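Local atomic coordinates of oxidoreductase (Bordetella pertussis, PDB entry 3Q2K), a protein that probably catalyses the NAD-dependent oxidation of a UDP-linked acetamido uronic acid sugar, a step in making 2,3-diacetamido-2,3-dideoxy-d-mannuronic acid. Residues S82-M87 with P106-E111; K133-A138 with V144-V149; K43-A48 with V120-M125. All coordinates share one frame; numbering follows the deposited sequence.

Contact 1. Residues S82-M87 with P106-E111. With NAI (1,4-dihydronicotinamide adenine dinucleotide), chain U.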
loop_
_atom_site.group_PDB
_atom_site.type_symbol
_atom_site.label_atom_id
_atom_site.label_comp_id
_atom_site.label_asym_id
_atom_site.label_seq_id
_atom_site.Cartn_x
_atom_site.Cartn_y
_atom_site.Cartn_z
ATOM N N SER C 82 -18.224 -34.825 -33.955
ATOM C CA SER C 82 -17.056 -35.020 -33.124
ATOM C C SER C 82 -16.340 -33.690 -32.959
ATOM O O SER C 82 -15.382 -33.616 -32.193
ATOM C CB SER C 82 -16.134 -36.097 -33.694
ATOM O OG SER C 82 -15.576 -35.658 -34.919
ATOM N N SER C 83 -16.786 -32.628 -33.619
ATOM C CA SER C 83 -16.261 -31.323 -33.227
ATOM C C SER C 83 -17.345 -30.255 -33.258
ATOM O O SER C 83 -18.367 -30.420 -33.920
ATOM C CB SER C 83 -15.099 -30.872 -34.112
ATOM O OG SER C 83 -15.629 -29.999 -35.096
ATOM N N LEU C 84 -17.120 -29.147 -32.562
ATOM C CA LEU C 84 -18.188 -28.165 -32.528
ATOM C C LEU C 84 -18.266 -27.493 -33.890
ATOM O O LEU C 84 -19.373 -27.163 -34.312
ATOM C CB LEU C 84 -18.021 -27.141 -31.402
ATOM C CG LEU C 84 -19.000 -25.965 -31.404
ATOM C CD1 LEU C 84 -20.383 -26.506 -31.128
ATOM C CD2 LEU C 84 -18.659 -24.992 -30.291
ATOM N N SER C 85 -17.143 -27.252 -34.563
ATOM C CA SER C 85 -17.247 -26.616 -35.878
ATOM C C SER C 85 -18.159 -27.382 -36.824
ATOM O O SER C 85 -18.997 -26.802 -37.516
ATOM C CB SER C 85 -15.897 -26.395 -36.561
ATOM O OG SER C 85 -14.896 -27.063 -35.816
ATOM N N ASP C 86 -17.995 -28.701 -36.808
ATOM C CA ASP C 86 -18.775 -29.547 -37.704
ATOM C C ASP C 86 -20.248 -29.439 -37.340
ATOM O O ASP C 86 -21.113 -29.272 -38.206
ATOM C CB ASP C 86 -18.335 -31.008 -37.621
ATOM C CG ASP C 86 -16.860 -31.178 -37.924
ATOM O OD1 ASP C 86 -16.285 -30.222 -38.486
ATOM O OD2 ASP C 86 -16.283 -32.236 -37.589
ATOM N N MET C 87 -20.506 -29.509 -36.038
ATOM C CA MET C 87 -21.881 -29.571 -35.568
ATOM C C MET C 87 -22.571 -28.276 -35.975
ATOM O O MET C 87 -23.756 -28.234 -36.297
ATOM C CB MET C 87 -21.915 -29.735 -34.052
ATOM C CG MET C 87 -23.294 -29.460 -33.483
ATOM S SD MET C 87 -23.202 -29.955 -31.754
ATOM C CE MET C 87 -24.914 -30.225 -31.293
ATOM N N PRO C 106 -16.594 -20.001 -22.721
ATOM C CA PRO C 106 -16.539 -18.683 -23.357
ATOM C C PRO C 106 -16.307 -18.808 -24.868
ATOM O O PRO C 106 -16.922 -18.162 -25.724
ATOM C CB PRO C 106 -15.299 -18.043 -22.725
ATOM C CG PRO C 106 -15.085 -18.773 -21.433
ATOM C CD PRO C 106 -15.636 -20.152 -21.615
ATOM N N TRP C 107 -15.311 -19.621 -25.186
ATOM C CA TRP C 107 -14.868 -19.721 -26.566
ATOM C C TRP C 107 -15.918 -20.488 -27.357
ATOM O O TRP C 107 -16.257 -20.098 -28.470
ATOM C CB TRP C 107 -13.491 -20.382 -26.609
ATOM C CG TRP C 107 -12.529 -19.614 -25.754
ATOM C CD1 TRP C 107 -12.022 -19.984 -24.543
ATOM C CD2 TRP C 107 -12.004 -18.308 -26.031
ATOM N NE1 TRP C 107 -11.191 -18.997 -24.063
ATOM C CE2 TRP C 107 -11.162 -17.957 -24.958
ATOM C CE3 TRP C 107 -12.145 -17.410 -27.095
ATOM C CZ2 TRP C 107 -10.451 -16.753 -24.937
ATOM C CZ3 TRP C 107 -11.450 -16.212 -27.069
ATOM C CH2 TRP C 107 -10.613 -15.892 -25.994
ATOM N N GLN C 108 -16.493 -21.531 -26.772
ATOM C CA GLN C 108 -17.569 -22.228 -27.459
ATOM C C GLN C 108 -18.751 -21.272 -27.611
ATOM O O GLN C 108 -19.386 -21.226 -28.666
ATOM C CB GLN C 108 -17.925 -23.527 -26.726
ATOM C CG GLN C 108 -16.809 -24.533 -26.928
ATOM C CD GLN C 108 -17.074 -25.855 -26.246
ATOM O OE1 GLN C 108 -16.548 -26.886 -26.653
ATOM N NE2 GLN C 108 -17.865 -25.828 -25.186
ATOM N N ALA C 109 -19.048 -20.474 -26.589
ATOM C CA ALA C 109 -20.243 -19.646 -26.711
ATOM C C ALA C 109 -20.038 -18.612 -27.811
ATOM O O ALA C 109 -21.001 -18.230 -28.465
ATOM C CB ALA C 109 -20.608 -18.958 -25.430
ATOM N N ILE C 110 -18.812 -18.140 -28.003
ATOM C CA ILE C 110 -18.554 -17.107 -29.005
ATOM C C ILE C 110 -18.690 -17.704 -30.415
ATOM O O ILE C 110 -19.394 -17.147 -31.256
ATOM C CB ILE C 110 -17.176 -16.468 -28.738
ATOM C CG1 ILE C 110 -17.158 -15.685 -27.418
ATOM C CG2 ILE C 110 -16.629 -15.656 -29.915
ATOM C CD1 ILE C 110 -15.884 -14.881 -27.328
ATOM N N GLU C 111 -18.129 -18.877 -30.691
ATOM C CA GLU C 111 -18.370 -19.536 -31.976
ATOM C C GLU C 111 -19.826 -19.942 -32.229
ATOM O O GLU C 111 -20.382 -19.792 -33.318
ATOM C CB GLU C 111 -17.448 -20.750 -32.053
ATOM C CG GLU C 111 -17.532 -21.610 -33.309
ATOM C CD GLU C 111 -16.648 -22.845 -33.219
ATOM O OE1 GLU C 111 -16.443 -23.600 -34.195
ATOM O OE2 GLU C 111 -16.112 -23.100 -32.122
HETATM P PA NAI U . -16.828 -33.933 -17.694
HETATM O O1A NAI U . -15.399 -34.299 -17.802
HETATM O O2A NAI U . -17.609 -35.222 -17.123
HETATM O O5B NAI U . -17.638 -33.858 -19.086
HETATM C C5B NAI U . -16.715 -33.439 -20.085
HETATM C C4B NAI U . -17.139 -33.720 -21.521
HETATM O O4B NAI U . -16.763 -32.622 -22.362
HETATM C C3B NAI U . -16.238 -34.939 -21.801
HETATM O O3B NAI U . -17.058 -35.952 -22.388
HETATM C C2B NAI U . -15.153 -34.277 -22.695
HETATM O O2B NAI U . -14.627 -35.165 -23.684
HETATM C C1B NAI U . -16.059 -33.267 -23.434
HETATM N N9A NAI U . -15.200 -32.318 -24.121
HETATM C C8A NAI U . -13.951 -31.906 -23.774
HETATM N N7A NAI U . -13.561 -31.033 -24.662
HETATM C C5A NAI U . -14.491 -30.834 -25.622
HETATM C C6A NAI U . -14.619 -30.036 -26.776
HETATM N N6A NAI U . -13.626 -29.159 -27.175
HETATM N N1A NAI U . -15.758 -30.124 -27.455
HETATM C C2A NAI U . -16.750 -30.911 -27.074
HETATM N N3A NAI U . -16.669 -31.674 -26.005
HETATM C C4A NAI U . -15.577 -31.648 -25.253
HETATM O O3 NAI U . -17.084 -32.915 -16.481
HETATM P PN NAI U . -18.594 -32.411 -16.270
HETATM O O1N NAI U . -18.798 -32.727 -14.777
HETATM O O2N NAI U . -19.793 -33.074 -16.981
HETATM O O5D NAI U . -18.516 -30.800 -16.377
HETATM C C5D NAI U . -19.807 -30.336 -16.748
HETATM C C4D NAI U . -19.777 -28.826 -17.012
HETATM O O4D NAI U . -21.027 -28.502 -16.368
HETATM C C3D NAI U . -18.682 -28.084 -16.218
HETATM O O3D NAI U . -18.719 -26.672 -16.387
HETATM C C2D NAI U . -19.201 -28.326 -14.787
HETATM O O2D NAI U . -18.793 -27.210 -14.003
HETATM C C1D NAI U . -20.712 -28.090 -15.025
HETATM N N1N NAI U . -21.568 -28.860 -14.127
HETATM C C2N NAI U . -22.629 -28.251 -13.644
HETATM C C3N NAI U . -23.464 -28.961 -12.791
HETATM C C7N NAI U . -24.649 -28.294 -12.224
HETATM O O7N NAI U . -25.141 -28.723 -11.201
HETATM N N7N NAI U . -25.126 -27.200 -12.853
HETATM C C4N NAI U . -23.149 -30.276 -12.452
HETATM C C5N NAI U . -22.005 -30.836 -12.988
HETATM C C6N NAI U . -21.219 -30.099 -13.852
#
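Leu84 meets both Gln108 and Glu111 through one methyl. Its CD2 lies 3.9 Å from CG of Gln108, against the start of the glutamine chain, and 3.7 Å from OE2 of Glu111. The leucine branch and the glutamate chain run antiparallel alongside one another, CD2 next to OE2. The other carboxylate oxygen, OE1 of Glu111, reaches the backbone of the facing helix and stops 3.5 Å from CA of Ser85, with the serine CB a little farther off. These are van der Waals contacts, although the carboxylate sits beside the first turn of helix 84-90, where the positive end of the helix dipole would probably stabilise the negative charge. Glu111 gets there because its chain is stretched throughout, with CG anti to the backbone N (chi1 179°). Gln108 is extended beyond CG as well, but it leads to the cofactor: its OE1 is 3.4 Å from N1A of the adenine of NADH, while NE2 makes a weak hydrogen bond to Thr100.

Behind the first shell, Ser83 is the N-cap of helix 84-90. Its OG accepts from N of Asp86 at 3.2 Å, an almost straight bond (170°), and is also hydrogen-bonded to OG of Ser85 at 3.1 Å, which links the cap to the residue beside Glu111. From the same helix, Met87 packs on strands 56-62, 79-81 and 95-98. Helix 105-114 rests on strand 95-98 through Gln108 and Ala109, while Pro106 and Trp107 face helix 129-142. This Rossmann-fold helix thus has Gln108 at the adenine and Trp107 at a second subunit, where the indole makes a cation-pi contact with Lys137 of that chain.

Contact 2. Residues K133-A138 with V144-V149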
loop_
_atom_site.group_PDB
_atom_site.type_symbol
_atom_site.label_atom_id
_atom_site.label_comp_id
_atom_site.label_asym_id
_atom_site.label_seq_id
_atom_site.Cartn_x
_atom_site.Cartn_y
_atom_site.Cartn_z
ATOM N N LYS C 133 -16.805 -11.513 -19.922
ATOM C CA LYS C 133 -17.220 -10.317 -20.655
ATOM C C LYS C 133 -17.303 -10.495 -22.176
ATOM O O LYS C 133 -18.245 -10.034 -22.824
ATOM C CB LYS C 133 -16.378 -9.089 -20.301
ATOM C CG LYS C 133 -16.661 -8.539 -18.898
ATOM C CD LYS C 133 -16.001 -7.192 -18.617
ATOM C CE LYS C 133 -14.504 -7.362 -18.806
ATOM N NZ LYS C 133 -13.643 -6.315 -18.193
ATOM N N ARG C 134 -16.310 -11.150 -22.765
ATOM C CA ARG C 134 -16.280 -11.360 -24.208
ATOM C C ARG C 134 -17.419 -12.275 -24.649
ATOM O O ARG C 134 -18.039 -11.993 -25.674
ATOM C CB ARG C 134 -14.949 -11.987 -24.604
ATOM C CG ARG C 134 -14.120 -11.164 -25.564
ATOM C CD ARG C 134 -13.039 -12.089 -26.094
ATOM N NE ARG C 134 -12.293 -12.725 -25.010
ATOM C CZ ARG C 134 -11.417 -12.129 -24.202
ATOM N NH1 ARG C 134 -10.806 -12.823 -23.248
ATOM N NH2 ARG C 134 -11.136 -10.838 -24.314
ATOM N N MET C 135 -17.716 -13.330 -23.894
ATOM C CA MET C 135 -18.881 -14.181 -24.178
ATOM C C MET C 135 -20.107 -13.279 -24.277
ATOM O O MET C 135 -20.794 -13.297 -25.298
ATOM C CB MET C 135 -19.224 -15.143 -23.030
ATOM C CG MET C 135 -18.223 -16.215 -22.674
ATOM S SD MET C 135 -18.950 -16.928 -21.190
ATOM C CE MET C 135 -20.306 -17.860 -21.901
ATOM N N VAL C 136 -20.434 -12.556 -23.209
ATOM C CA VAL C 136 -21.564 -11.623 -23.227
ATOM C C VAL C 136 -21.597 -10.614 -24.377
ATOM O O VAL C 136 -22.604 -10.369 -25.053
ATOM C CB VAL C 136 -21.658 -10.836 -21.912
ATOM C CG1 VAL C 136 -22.879 -9.928 -21.889
ATOM C CG2 VAL C 136 -21.694 -11.840 -20.782
ATOM N N LYS C 137 -20.473 -9.960 -24.628
ATOM C CA LYS C 137 -20.552 -9.037 -25.747
ATOM C C LYS C 137 -20.927 -9.784 -27.026
ATOM O O LYS C 137 -21.757 -9.329 -27.813
ATOM C CB LYS C 137 -19.287 -8.185 -25.893
ATOM C CG LYS C 137 -18.078 -8.916 -26.448
ATOM C CD LYS C 137 -16.846 -8.027 -26.380
ATOM C CE LYS C 137 -15.663 -8.644 -27.110
ATOM N NZ LYS C 137 -14.484 -7.734 -27.116
ATOM N N ALA C 138 -20.357 -10.967 -27.219
ATOM C CA ALA C 138 -20.507 -11.642 -28.505
ATOM C C ALA C 138 -21.968 -11.988 -28.756
ATOM O O ALA C 138 -22.504 -11.717 -29.837
ATOM C CB ALA C 138 -19.662 -12.903 -28.559
ATOM N N VAL C 144 -28.258 -13.063 -30.059
ATOM C CA VAL C 144 -28.766 -14.343 -29.586
ATOM C C VAL C 144 -28.923 -14.317 -28.069
ATOM O O VAL C 144 -28.334 -13.470 -27.408
ATOM C CB VAL C 144 -27.881 -15.526 -30.036
ATOM C CG1 VAL C 144 -27.921 -15.679 -31.558
ATOM C CG2 VAL C 144 -26.444 -15.364 -29.572
ATOM N N ARG C 145 -29.741 -15.202 -27.514
ATOM C CA ARG C 145 -29.859 -15.446 -26.079
ATOM C C ARG C 145 -28.621 -16.151 -25.531
ATOM O O ARG C 145 -28.115 -17.097 -26.136
ATOM C CB ARG C 145 -30.964 -16.490 -25.924
ATOM C CG ARG C 145 -32.117 -16.083 -25.042
ATOM C CD ARG C 145 -32.627 -14.769 -25.579
ATOM N NE ARG C 145 -33.551 -14.209 -24.603
ATOM C CZ ARG C 145 -34.180 -13.056 -24.787
ATOM N NH1 ARG C 145 -33.993 -12.391 -25.917
ATOM N NH2 ARG C 145 -35.002 -12.592 -23.858
ATOM N N LEU C 146 -28.163 -15.734 -24.355
ATOM C CA LEU C 146 -27.130 -16.456 -23.621
ATOM C C LEU C 146 -27.726 -16.748 -22.250
ATOM O O LEU C 146 -28.049 -15.796 -21.541
ATOM C CB LEU C 146 -25.895 -15.566 -23.471
ATOM C CG LEU C 146 -24.901 -15.954 -22.387
ATOM C CD1 LEU C 146 -24.656 -17.457 -22.420
ATOM C CD2 LEU C 146 -23.609 -15.157 -22.529
ATOM N N PHE C 147 -27.937 -18.015 -21.903
ATOM C CA PHE C 147 -28.447 -18.368 -20.576
ATOM C C PHE C 147 -27.305 -19.010 -19.784
ATOM O O PHE C 147 -26.423 -19.630 -20.364
ATOM C CB PHE C 147 -29.567 -19.407 -20.610
ATOM C CG PHE C 147 -30.704 -19.069 -21.530
ATOM C CD1 PHE C 147 -31.894 -18.574 -21.021
ATOM C CD2 PHE C 147 -30.599 -19.281 -22.896
ATOM C CE1 PHE C 147 -32.952 -18.257 -21.851
ATOM C CE2 PHE C 147 -31.662 -18.992 -23.726
ATOM C CZ PHE C 147 -32.826 -18.456 -23.210
ATOM N N VAL C 148 -27.277 -18.863 -18.465
ATOM C CA VAL C 148 -26.292 -19.548 -17.644
ATOM C C VAL C 148 -27.025 -20.445 -16.642
ATOM O O VAL C 148 -27.959 -20.042 -15.954
ATOM C CB VAL C 148 -25.383 -18.539 -16.919
ATOM C CG1 VAL C 148 -24.422 -19.270 -15.979
ATOM C CG2 VAL C 148 -24.699 -17.651 -17.960
ATOM N N VAL C 149 -26.623 -21.705 -16.534
ATOM C CA VAL C 149 -27.420 -22.630 -15.725
ATOM C C VAL C 149 -27.221 -22.290 -14.259
ATOM O O VAL C 149 -26.100 -22.347 -13.773
ATOM C CB VAL C 149 -27.001 -24.089 -15.969
ATOM C CG1 VAL C 149 -27.653 -25.011 -14.957
ATOM C CG2 VAL C 149 -27.398 -24.474 -17.382
#
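Leu146 touches Met135 and Val136 without the face or edge of any flat group coming between them; the one ring in either segment, Phe147, is turned to the other side of strand 146-148, where it packs on Tyr324 and Cys331 of helix 321-333 and on Pro338. The helix offers backbone atoms of Val136 as well as apolar side chains. CD2 of Leu146 is the atom that does the touching: it lies over the helix backbone, 4.1 Å from CA of Val136, and 4.2 Å from the CG2 methyl of the same valine. The S-methyl of Met135 flanks it, with CE 4.3 Å from CD2. Leu146 reaches across because its CG stands anti to the backbone N (chi1 161°), and the methionine turns at its last torsion (chi3 74°) to bring CE round.

All three residues are buried, and the CA atoms of Val136 and Leu146, 7.4 Å apart, are the nearest CA pair of the two segments. The pairing belongs to a beta-alpha-beta crossover of the Rossmann fold, in which helix 129-142 connects the neighbouring parallel strands 118-121 and 146-148 and covers the sheet. Leu146 also packs on Val119 of the adjoining strand. Met135 continues onward to Pro106 and Ala109 of helix 105-114, and Val136 to Met125. Farther along the strand side, Val149 reaches the NADH pocket and touches the cofactor.

Contact 3. Residues K43-A48 with V120-M125; sequences KNHIGA and VSEKPM. With NAI (1,4-dihydronicotinamide adenine dinucleotide), chain U.
His45 and Glu122 meet with their flat groups nearly perpendicular, the imidazole and carboxylate planes 87° apart. NE2 of His45 donates to OE1 of Glu122 at 2.8 Å, and OE1 accepts through its anti lone pair, the one turned away from the other carboxylate oxygen; the bond is bent (141°), and OE1 sits at the ring edge, tilted somewhat from its plane. NE2 of His321 is hydrogen-bonded to the same oxygen, and Tyr325 is bonded to ND1 of His45, so the ring is held at both nitrogens. The second oxygen, OE2 of Glu122, takes the backbone N of Lys123 at 2.9 Å. The carboxamide N7N of NADH also donates to OE2 of Glu122, at 3.0 Å and almost straight (171°). Four bonds therefore grip the carboxylate and fix its rotation. CG of Glu122 lies against the ribose ring oxygen, 3.2 Å from O4D, and the bend at chi2 turns the carboxylate toward the nicotinamide, CD 3.5 Å from C2N.

Glu122-Lys123-Pro124 is the EKP motif of the GFO/IDH/MocA dehydrogenases, set just after strand 118-121 of the Rossmann fold, with a cis peptide before the proline. Lys123 holds the ribose with both its backbone and its side chain: its carbonyl O accepts from O3D and from O2D, each at 3.1 Å, and its NZ donates to O2D. NZ also bonds O3' of the bound UDP-sugar, which places this lysine between cofactor and sugar.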
loop_
_atom_site.group_PDB
_atom_site.type_symbol
_atom_site.label_atom_id
_atom_site.label_comp_id
_atom_site.label_asym_id
_atom_site.label_seq_id
_atom_site.Cartn_x
_atom_site.Cartn_y
_atom_site.Cartn_z
ATOM N N LYS C 43 -26.067 -36.190 -18.793
ATOM C CA LYS C 43 -27.235 -36.991 -18.457
ATOM C C LYS C 43 -28.398 -36.254 -17.804
ATOM O O LYS C 43 -29.555 -36.654 -17.964
ATOM C CB LYS C 43 -26.803 -38.194 -17.621
ATOM C CG LYS C 43 -26.490 -39.354 -18.548
ATOM C CD LYS C 43 -25.359 -40.225 -18.031
ATOM C CE LYS C 43 -24.838 -41.108 -19.154
ATOM N NZ LYS C 43 -23.827 -42.096 -18.684
ATOM N N ASN C 44 -28.124 -35.166 -17.089
ATOM C CA ASN C 44 -29.240 -34.396 -16.546
ATOM C C ASN C 44 -29.814 -33.486 -17.616
ATOM O O ASN C 44 -30.979 -33.097 -17.553
ATOM C CB ASN C 44 -28.826 -33.528 -15.357
ATOM C CG ASN C 44 -27.958 -34.286 -14.382
ATOM O OD1 ASN C 44 -28.254 -34.339 -13.192
ATOM N ND2 ASN C 44 -26.900 -34.904 -14.896
ATOM N N HIS C 45 -28.971 -33.118 -18.579
ATOM C CA HIS C 45 -29.462 -32.216 -19.610
ATOM C C HIS C 45 -30.360 -33.068 -20.492
ATOM O O HIS C 45 -31.559 -32.791 -20.584
ATOM C CB HIS C 45 -28.314 -31.591 -20.399
ATOM C CG HIS C 45 -27.613 -30.514 -19.635
ATOM N ND1 HIS C 45 -28.079 -29.217 -19.606
ATOM C CD2 HIS C 45 -26.532 -30.552 -18.821
ATOM C CE1 HIS C 45 -27.300 -28.494 -18.823
ATOM N NE2 HIS C 45 -26.344 -29.275 -18.349
ATOM N N ILE C 46 -29.767 -34.087 -21.108
ATOM C CA ILE C 46 -30.499 -35.050 -21.931
ATOM C C ILE C 46 -31.835 -35.404 -21.279
ATOM O O ILE C 46 -32.891 -35.337 -21.903
ATOM C CB ILE C 46 -29.729 -36.375 -22.061
ATOM C CG1 ILE C 46 -28.496 -36.227 -22.948
ATOM C CG2 ILE C 46 -30.611 -37.470 -22.659
ATOM C CD1 ILE C 46 -27.582 -37.413 -22.697
ATOM N N GLY C 47 -31.826 -35.788 -20.009
ATOM C CA GLY C 47 -33.086 -36.056 -19.329
ATOM C C GLY C 47 -33.986 -34.887 -18.979
ATOM O O GLY C 47 -35.189 -35.042 -18.767
ATOM N N ALA C 48 -33.421 -33.690 -18.876
ATOM C CA ALA C 48 -34.290 -32.560 -18.573
ATOM C C ALA C 48 -34.987 -32.236 -19.886
ATOM O O ALA C 48 -36.192 -31.982 -19.909
ATOM C CB ALA C 48 -33.521 -31.356 -18.053
ATOM N N VAL C 120 -26.872 -22.043 -24.113
ATOM C CA VAL C 120 -27.127 -22.331 -22.706
ATOM C C VAL C 120 -25.795 -22.788 -22.128
ATOM O O VAL C 120 -25.367 -23.905 -22.412
ATOM C CB VAL C 120 -28.216 -23.396 -22.476
ATOM C CG1 VAL C 120 -28.450 -23.610 -20.991
ATOM C CG2 VAL C 120 -29.528 -22.980 -23.124
ATOM N N SER C 121 -25.103 -21.926 -21.387
ATOM C CA SER C 121 -23.802 -22.326 -20.846
ATOM C C SER C 121 -23.939 -22.922 -19.451
ATOM O O SER C 121 -24.680 -22.367 -18.632
ATOM C CB SER C 121 -22.859 -21.124 -20.748
ATOM O OG SER C 121 -21.580 -21.546 -20.316
ATOM N N GLU C 122 -23.258 -24.031 -19.180
ATOM C CA GLU C 122 -23.223 -24.522 -17.803
ATOM C C GLU C 122 -22.461 -23.577 -16.884
ATOM O O GLU C 122 -21.668 -22.761 -17.367
ATOM C CB GLU C 122 -22.569 -25.902 -17.697
ATOM C CG GLU C 122 -23.590 -27.014 -17.683
ATOM C CD GLU C 122 -24.374 -27.043 -16.382
ATOM O OE1 GLU C 122 -25.288 -27.883 -16.225
ATOM O OE2 GLU C 122 -24.062 -26.215 -15.500
ATOM N N LYS C 123 -22.699 -23.676 -15.580
ATOM C CA LYS C 123 -21.939 -22.863 -14.634
ATOM C C LYS C 123 -20.520 -23.408 -14.512
ATOM O O LYS C 123 -20.279 -24.581 -14.784
ATOM C CB LYS C 123 -22.653 -22.677 -13.290
ATOM C CG LYS C 123 -23.032 -23.943 -12.531
ATOM C CD LYS C 123 -21.898 -24.959 -12.535
ATOM C CE LYS C 123 -21.030 -24.999 -11.281
ATOM N NZ LYS C 123 -20.130 -26.192 -11.380
ATOM N N PRO C 124 -19.555 -22.528 -14.212
ATOM C CA PRO C 124 -19.869 -21.112 -14.306
ATOM C C PRO C 124 -19.604 -20.730 -15.761
ATOM O O PRO C 124 -19.044 -21.537 -16.511
ATOM C CB PRO C 124 -18.798 -20.496 -13.409
ATOM C CG PRO C 124 -17.598 -21.342 -13.739
ATOM C CD PRO C 124 -18.139 -22.758 -13.869
ATOM N N MET C 125 -19.929 -19.510 -16.167
ATOM C CA MET C 125 -19.862 -19.209 -17.597
ATOM C C MET C 125 -18.423 -19.138 -18.098
ATOM O O MET C 125 -18.182 -19.223 -19.302
ATOM C CB MET C 125 -20.564 -17.877 -17.894
ATOM C CG MET C 125 -20.051 -16.646 -17.136
ATOM S SD MET C 125 -21.168 -15.210 -17.180
ATOM C CE MET C 125 -21.304 -15.029 -18.963
HETATM P PA NAI U . -16.828 -33.933 -17.694
HETATM O O1A NAI U . -15.399 -34.299 -17.802
HETATM O O2A NAI U . -17.609 -35.222 -17.123
HETATM O O5B NAI U . -17.638 -33.858 -19.086
HETATM C C5B NAI U . -16.715 -33.439 -20.085
HETATM C C4B NAI U . -17.139 -33.720 -21.521
HETATM O O4B NAI U . -16.763 -32.622 -22.362
HETATM C C3B NAI U . -16.238 -34.939 -21.801
HETATM O O3B NAI U . -17.058 -35.952 -22.388
HETATM C C2B NAI U . -15.153 -34.277 -22.695
HETATM O O2B NAI U . -14.627 -35.165 -23.684
HETATM C C1B NAI U . -16.059 -33.267 -23.434
HETATM N N9A NAI U . -15.200 -32.318 -24.121
HETATM C C8A NAI U . -13.951 -31.906 -23.774
HETATM N N7A NAI U . -13.561 -31.033 -24.662
HETATM C C5A NAI U . -14.491 -30.834 -25.622
HETATM C C6A NAI U . -14.619 -30.036 -26.776
HETATM N N6A NAI U . -13.626 -29.159 -27.175
HETATM N N1A NAI U . -15.758 -30.124 -27.455
HETATM C C2A NAI U . -16.750 -30.911 -27.074
HETATM N N3A NAI U . -16.669 -31.674 -26.005
HETATM C C4A NAI U . -15.577 -31.648 -25.253
HETATM O O3 NAI U . -17.084 -32.915 -16.481
HETATM P PN NAI U . -18.594 -32.411 -16.270
HETATM O O1N NAI U . -18.798 -32.727 -14.777
HETATM O O2N NAI U . -19.793 -33.074 -16.981
HETATM O O5D NAI U . -18.516 -30.800 -16.377
HETATM C C5D NAI U . -19.807 -30.336 -16.748
HETATM C C4D NAI U . -19.777 -28.826 -17.012
HETATM O O4D NAI U . -21.027 -28.502 -16.368
HETATM C C3D NAI U . -18.682 -28.084 -16.218
HETATM O O3D NAI U . -18.719 -26.672 -16.387
HETATM C C2D NAI U . -19.201 -28.326 -14.787
HETATM O O2D NAI U . -18.793 -27.210 -14.003
HETATM C C1D NAI U . -20.712 -28.090 -15.025
HETATM N N1N NAI U . -21.568 -28.860 -14.127
HETATM C C2N NAI U . -22.629 -28.251 -13.644
HETATM C C3N NAI U . -23.464 -28.961 -12.791
HETATM C C7N NAI U . -24.649 -28.294 -12.224
HETATM O O7N NAI U . -25.141 -28.723 -11.201
HETATM N N7N NAI U . -25.126 -27.200 -12.853
HETATM C C4N NAI U . -23.149 -30.276 -12.452
HETATM C C5N NAI U . -22.005 -30.836 -12.988
HETATM C C6N NAI U . -21.219 -30.099 -13.852
#

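In the fold
From the N terminus, helix 42-50 provides the first half of contact 3, whose partner is not reached until the end of strand 118-121, so this contact closes the longest loop. Within that loop lies contact 1, which opens at helix 84-90 and closes at helix 105-114, the helix just before strand 118-121. Contact 2 comes later in series: helix 129-142 follows that strand and turns back to strand 146-148, its neighbour in the sheet. Contacts 2 and 3 are joined there by probable backbone hydrogen bonds of Ser121 with Phe147 and Val149. Ile110 of contact 1 packs on Ala138 of contact 2. Contacts 1 and 3 touch opposite ends of NADH, adenine and nicotinamide.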